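Local coordinates for TRAP dicarboxylate transporter, DctP subunit (Anaerococcus prevoti, PDB 4N91), which binds D-glucuronate, in both its alpha and beta forms, probably as the solute-binding component of a TRAP transport system, at residues 103-109 against 134-138; 110-114 against 307-311. All blocks are in the same frame, centred on the assembly; numbering follows the deposited sequence.

Contact 1 (103-109 against 134-138)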
loop_
_atom_site.group_PDB
_atom_site.type_symbol
_atom_site.label_atom_id
_atom_site.label_comp_id
_atom_site.label_asym_id
_atom_site.label_seq_id
_atom_site.Cartn_x
_atom_site.Cartn_y
_atom_site.Cartn_z
ATOM N N ASN A 103 13.169 -3.533 6.703
ATOM C CA ASN A 103 14.388 -3.649 5.897
ATOM C C ASN A 103 14.403 -2.493 4.922
ATOM O O ASN A 103 13.405 -2.221 4.251
ATOM C CB ASN A 103 14.451 -4.965 5.140
ATOM C CG ASN A 103 15.806 -5.232 4.506
ATOM O OD1 ASN A 103 16.198 -4.601 3.524
ATOM N ND2 ASN A 103 16.522 -6.201 5.057
ATOM N N ASP A 104 15.538 -1.808 4.826
ATOM C CA ASP A 104 15.594 -0.587 4.038
ATOM C C ASP A 104 15.402 -0.778 2.531
ATOM O O ASP A 104 15.090 0.182 1.841
ATOM C CB ASP A 104 16.890 0.192 4.309
ATOM C CG ASP A 104 18.149 -0.509 3.805
ATOM O OD1 ASP A 104 18.094 -1.481 3.018
ATOM O OD2 ASP A 104 19.247 -0.047 4.194
ATOM N N VAL A 105 15.595 -1.983 2.003
ATOM C CA VAL A 105 15.465 -2.148 0.568
ATOM C C VAL A 105 14.019 -1.937 0.090
ATOM O O VAL A 105 13.790 -1.619 -1.077
ATOM C CB VAL A 105 16.020 -3.491 0.068
ATOM C CG1 VAL A 105 15.028 -4.609 0.256
ATOM C CG2 VAL A 105 16.410 -3.373 -1.399
ATOM N N TRP A 106 13.044 -2.084 0.981
ATOM C CA TRP A 106 11.647 -1.829 0.564
ATOM C C TRP A 106 11.430 -0.362 0.169
ATOM O O TRP A 106 10.451 -0.024 -0.508
ATOM C CB TRP A 106 10.640 -2.209 1.638
ATOM C CG TRP A 106 10.594 -3.647 2.024
ATOM C CD1 TRP A 106 11.277 -4.232 3.053
ATOM C CD2 TRP A 106 9.792 -4.680 1.444
ATOM N NE1 TRP A 106 10.960 -5.554 3.139
ATOM C CE2 TRP A 106 10.066 -5.866 2.159
ATOM C CE3 TRP A 106 8.872 -4.722 0.393
ATOM C CZ2 TRP A 106 9.447 -7.077 1.863
ATOM C CZ3 TRP A 106 8.273 -5.928 0.092
ATOM C CH2 TRP A 106 8.557 -7.082 0.825
ATOM N N GLU A 107 12.344 0.505 0.593
ATOM C CA GLU A 107 12.297 1.937 0.283
ATOM C C GLU A 107 12.087 2.209 -1.179
ATOM O O GLU A 107 11.572 3.258 -1.532
ATOM C CB GLU A 107 13.647 2.592 0.618
ATOM C CG GLU A 107 13.838 2.925 2.035
ATOM C CD GLU A 107 15.254 3.361 2.338
ATOM O OE1 GLU A 107 16.220 3.044 1.561
ATOM O OE2 GLU A 107 15.402 4.005 3.391
ATOM N N ILE A 108 12.563 1.314 -2.036
ATOM C CA ILE A 108 12.515 1.557 -3.479
ATOM C C ILE A 108 11.113 1.948 -3.976
ATOM O O ILE A 108 10.962 2.916 -4.738
ATOM C CB ILE A 108 13.093 0.351 -4.279
ATOM C CG1 ILE A 108 13.111 0.635 -5.781
ATOM C CG2 ILE A 108 12.330 -0.945 -4.019
ATOM C CD1 ILE A 108 14.018 1.724 -6.182
ATOM N N PHE A 109 10.099 1.209 -3.550
ATOM C CA PHE A 109 8.737 1.472 -4.052
ATOM C C PHE A 109 8.015 2.598 -3.300
ATOM O O PHE A 109 6.867 2.908 -3.612
ATOM C CB PHE A 109 7.871 0.218 -4.029
ATOM C CG PHE A 109 8.455 -0.943 -4.770
ATOM C CD1 PHE A 109 8.938 -0.802 -6.061
ATOM C CD2 PHE A 109 8.524 -2.188 -4.176
ATOM C CE1 PHE A 109 9.471 -1.887 -6.720
ATOM C CE2 PHE A 109 9.066 -3.270 -4.848
ATOM C CZ PHE A 109 9.549 -3.111 -6.102
ATOM N N ILE A 134 13.506 -8.104 -3.343
ATOM C CA ILE A 134 12.904 -7.225 -2.354
ATOM C C ILE A 134 12.031 -8.052 -1.405
ATOM O O ILE A 134 12.163 -7.956 -0.180
ATOM C CB ILE A 134 12.060 -6.131 -3.023
ATOM C CG1 ILE A 134 12.874 -5.394 -4.082
ATOM C CG2 ILE A 134 11.522 -5.140 -1.993
ATOM C CD1 ILE A 134 14.041 -4.640 -3.538
ATOM N N PHE A 135 11.162 -8.869 -1.984
ATOM C CA PHE A 135 10.220 -9.687 -1.210
ATOM C C PHE A 135 10.935 -10.657 -0.256
ATOM O O PHE A 135 10.407 -11.006 0.798
ATOM C CB PHE A 135 9.308 -10.491 -2.146
ATOM C CG PHE A 135 8.239 -9.676 -2.843
ATOM C CD1 PHE A 135 8.192 -8.297 -2.738
ATOM C CD2 PHE A 135 7.275 -10.315 -3.601
ATOM C CE1 PHE A 135 7.194 -7.580 -3.385
ATOM C CE2 PHE A 135 6.290 -9.596 -4.246
ATOM C CZ PHE A 135 6.250 -8.250 -4.133
ATOM N N GLU A 136 12.137 -11.084 -0.620
ATOM C CA GLU A 136 12.905 -12.044 0.176
ATOM C C GLU A 136 13.858 -11.392 1.171
ATOM O O GLU A 136 14.531 -12.081 1.924
ATOM C CB GLU A 136 13.700 -12.967 -0.753
ATOM C CG GLU A 136 12.814 -13.831 -1.619
ATOM C CD GLU A 136 13.571 -14.617 -2.670
ATOM O OE1 GLU A 136 14.821 -14.609 -2.662
ATOM O OE2 GLU A 136 12.890 -15.243 -3.514
ATOM N N SER A 137 13.906 -10.068 1.177
ATOM C CA SER A 137 14.905 -9.337 1.940
ATOM C C SER A 137 14.767 -9.505 3.449
ATOM O O SER A 137 15.746 -9.372 4.187
ATOM C CB SER A 137 14.839 -7.853 1.567
ATOM O OG SER A 137 13.652 -7.263 2.038
ATOM N N THR A 138 13.558 -9.801 3.921
ATOM C CA THR A 138 13.299 -9.746 5.350
ATOM C C THR A 138 13.073 -11.146 5.961
ATOM O O THR A 138 12.525 -11.289 7.041
ATOM C CB THR A 138 12.187 -8.731 5.641
ATOM O OG1 THR A 138 12.412 -7.567 4.822
ATOM C CG2 THR A 138 12.236 -8.291 7.079
#

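Contact 2 (110-114 against 307-311)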
loop_
_atom_site.group_PDB
_atom_site.type_symbol
_atom_site.label_atom_id
_atom_site.label_comp_id
_atom_site.label_asym_id
_atom_site.label_seq_id
_atom_site.Cartn_x
_atom_site.Cartn_y
_atom_site.Cartn_z
ATOM N N ASN A 110 8.673 3.195 -2.318
ATOM C CA ASN A 110 8.126 4.360 -1.602
ATOM C C ASN A 110 8.605 5.697 -2.156
ATOM O O ASN A 110 8.188 6.754 -1.679
ATOM C CB ASN A 110 8.463 4.274 -0.115
ATOM C CG ASN A 110 7.807 3.082 0.542
ATOM O OD1 ASN A 110 6.748 2.639 0.093
ATOM N ND2 ASN A 110 8.449 2.524 1.561
ATOM N N LEU A 111 9.456 5.664 -3.177
ATOM C CA LEU A 111 9.965 6.897 -3.767
ATOM C C LEU A 111 8.834 7.656 -4.463
ATOM O O LEU A 111 8.077 7.072 -5.213
ATOM C CB LEU A 111 11.070 6.592 -4.782
ATOM C CG LEU A 111 12.347 5.976 -4.203
ATOM C CD1 LEU A 111 13.334 5.619 -5.321
ATOM C CD2 LEU A 111 12.971 6.940 -3.212
ATOM N N PRO A 112 8.729 8.967 -4.226
ATOM C CA PRO A 112 7.731 9.773 -4.925
ATOM C C PRO A 112 8.039 9.924 -6.409
ATOM O O PRO A 112 9.220 9.989 -6.809
ATOM C CB PRO A 112 7.837 11.142 -4.243
ATOM C CG PRO A 112 8.638 10.921 -3.012
ATOM C CD PRO A 112 9.515 9.761 -3.271
ATOM N N TYR A 113 6.975 9.951 -7.206
ATOM C CA TYR A 113 7.067 10.175 -8.638
ATOM C C TYR A 113 8.068 9.233 -9.273
ATOM O O TYR A 113 8.892 9.628 -10.101
ATOM C CB TYR A 113 7.396 11.638 -8.907
ATOM C CG TYR A 113 6.305 12.532 -8.397
ATOM C CD1 TYR A 113 5.059 12.537 -9.003
ATOM C CD2 TYR A 113 6.489 13.335 -7.285
ATOM C CE1 TYR A 113 4.041 13.339 -8.532
ATOM C CE2 TYR A 113 5.487 14.138 -6.810
ATOM C CZ TYR A 113 4.257 14.130 -7.429
ATOM O OH TYR A 113 3.231 14.921 -6.940
ATOM N N LEU A 114 7.956 7.972 -8.888
ATOM C CA LEU A 114 8.866 6.944 -9.346
ATOM C C LEU A 114 8.374 6.361 -10.650
ATOM O O LEU A 114 9.159 6.165 -11.583
ATOM C CB LEU A 114 8.988 5.847 -8.286
ATOM C CG LEU A 114 9.774 4.617 -8.703
ATOM C CD1 LEU A 114 11.225 5.008 -8.965
ATOM C CD2 LEU A 114 9.660 3.556 -7.618
ATOM N N VAL A 307 9.928 17.514 -3.970
ATOM C CA VAL A 307 10.316 16.261 -3.325
ATOM C C VAL A 307 11.455 15.509 -4.014
ATOM O O VAL A 307 11.893 14.464 -3.509
ATOM C CB VAL A 307 9.113 15.310 -3.116
ATOM C CG1 VAL A 307 8.003 16.030 -2.366
ATOM C CG2 VAL A 307 8.595 14.752 -4.455
ATOM N N ALA A 308 11.963 16.049 -5.130
ATOM C CA ALA A 308 13.077 15.426 -5.850
ATOM C C ALA A 308 14.286 15.095 -4.957
ATOM O O ALA A 308 14.901 14.031 -5.108
ATOM C CB ALA A 308 13.502 16.305 -7.020
ATOM N N PRO A 309 14.629 15.987 -4.012
ATOM C CA PRO A 309 15.771 15.660 -3.148
ATOM C C PRO A 309 15.616 14.352 -2.386
ATOM O O PRO A 309 16.604 13.720 -2.049
ATOM C CB PRO A 309 15.824 16.834 -2.172
ATOM C CG PRO A 309 15.218 17.961 -2.917
ATOM C CD PRO A 309 14.109 17.336 -3.732
ATOM N N LEU A 310 14.389 13.937 -2.114
ATOM C CA LEU A 310 14.176 12.696 -1.393
ATOM C C LEU A 310 14.718 11.494 -2.157
ATOM O O LEU A 310 15.363 10.619 -1.585
ATOM C CB LEU A 310 12.687 12.504 -1.121
ATOM C CG LEU A 310 12.295 11.295 -0.287
ATOM C CD1 LEU A 310 13.110 11.232 0.947
ATOM C CD2 LEU A 310 10.801 11.393 0.071
ATOM N N THR A 311 14.454 11.450 -3.454
ATOM C CA THR A 311 14.956 10.359 -4.277
ATOM C C THR A 311 16.478 10.381 -4.324
ATOM O O THR A 311 17.126 9.333 -4.214
ATOM C CB THR A 311 14.363 10.425 -5.679
ATOM O OG1 THR A 311 12.951 10.182 -5.594
ATOM C CG2 THR A 311 15.004 9.406 -6.618
HETATM O O HOH W 1 11.606 8.794 -7.589
#

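Contact 1 (103-109 against 134-138)
Trp106 swings its indole toward Ile134 and Thr138 by setting CG anti to its own carbonyl carbon (chi1 -63°), and Ile134 answers with CG2 anti to the backbone N, a methyl turned onto the ring. The setting is a 3-10 turn that takes in residues 104-106, laid against the C-terminal end of helix 128-135 in a TRAP-type solute-binding protein. Tryptophan suits the place because it offers a broad apolar face and one polar edge. Ile134 CG2 makes a CH-pi contact with the six-membered ring of Trp106, 4.0 Å from its centroid and 26° off the normal. Ile134 O lies over a face toward the rim, 3.5 Å from Trp106 CZ2. At the edge, Trp106 NE1 donates to Thr138 OG1 over 3.0 Å, nearly straight at 166° and close to the ring plane, which, with Ile134 over the face, helps hold the indole in its rotation. Phe135 meets Trp106 rim to rim, neither ring over the face of the other, the planes only modestly inclined. Were Trp106 replaced by an alanine, Thr138 OG1 would probably lose this donor and a gap would open beside Ile134 and Phe135. Branched aliphatic chains fill the flank: Ile134 CD1 presses on Val105 CG2 at 3.4 Å, tighter than usual carbon contact, and meets Ile108 CG2 more loosely. Helix 322-334 adds Phe324, which touches both Ile108 and Ile134. Ser137 packs its CB against Val105 CG1, and Ser137 OG donates back to Ile134 O, which also accepts the backbone N-H of Ser137. Asn103, whose CB lies 3.3 Å from Thr138 OG1, closes an Asx turn: Asn103 OD1 takes the N-H of Val105 on a lone pair, 3.1 Å from Val105 N.

Contact 2 (110-114 against 307-311)
Pro112 and Val307 lead the apolar part of this contact, with Pro112 CB 3.7 Å from Val307 CG2. Val307 CG2 also comes to the edge of the Tyr113 ring, near its plane and 3.8 Å from Tyr113 CD2, so one branch of the valine serves two neighbours. Leu310 meets the proline at about a right angle, Leu310 CD2 lying 3.8 Å from Pro112 CG. Proline suits the spot: its compact ring lies against both Val307 and Leu310, CB on the one and CG on the other, and it has no N-H needing a partner in this apolar surface.

The polar link is indirect. Pro112 O and Thr311 OG1 stand 3.9 Å apart, and a water joins them, donating to Pro112 O at 2.8 Å and lying 2.8 Å from Thr311 OG1. Threonine thus supplies a hydroxyl at the margin of the packing, beside Leu111 CD2. Tyr113 OH is hydrogen-bonded to the backbone O of Asp235.

Helix 180-188 also touches the helix side of the contact, Met185 on Val307 and Leu188 on Leu310. The result is an irregular loop packed on helix 301-317, the last but one of the chain, in the periplasmic binding protein fold.

The two contacts share one continuous loop between helices 96-99 and 118-125, residues 103-109 serving contact 1 and residues 110-114 contact 2. Their centres are 16 Å apart, yet they touch where Leu114 CD2 packs against Ile108 O. Along the chain the segments alternate: the loop comes first, then 134-138 at the end of helix 128-135, and much later 307-311 on helix 301-317. Helix 322-334 lies against both halves of the loop, adding Tyr325 on Leu114. The loop therefore ties helix 128-135 to the helices near the C-terminus, and neither contact includes a residue of the glucuronate pocket.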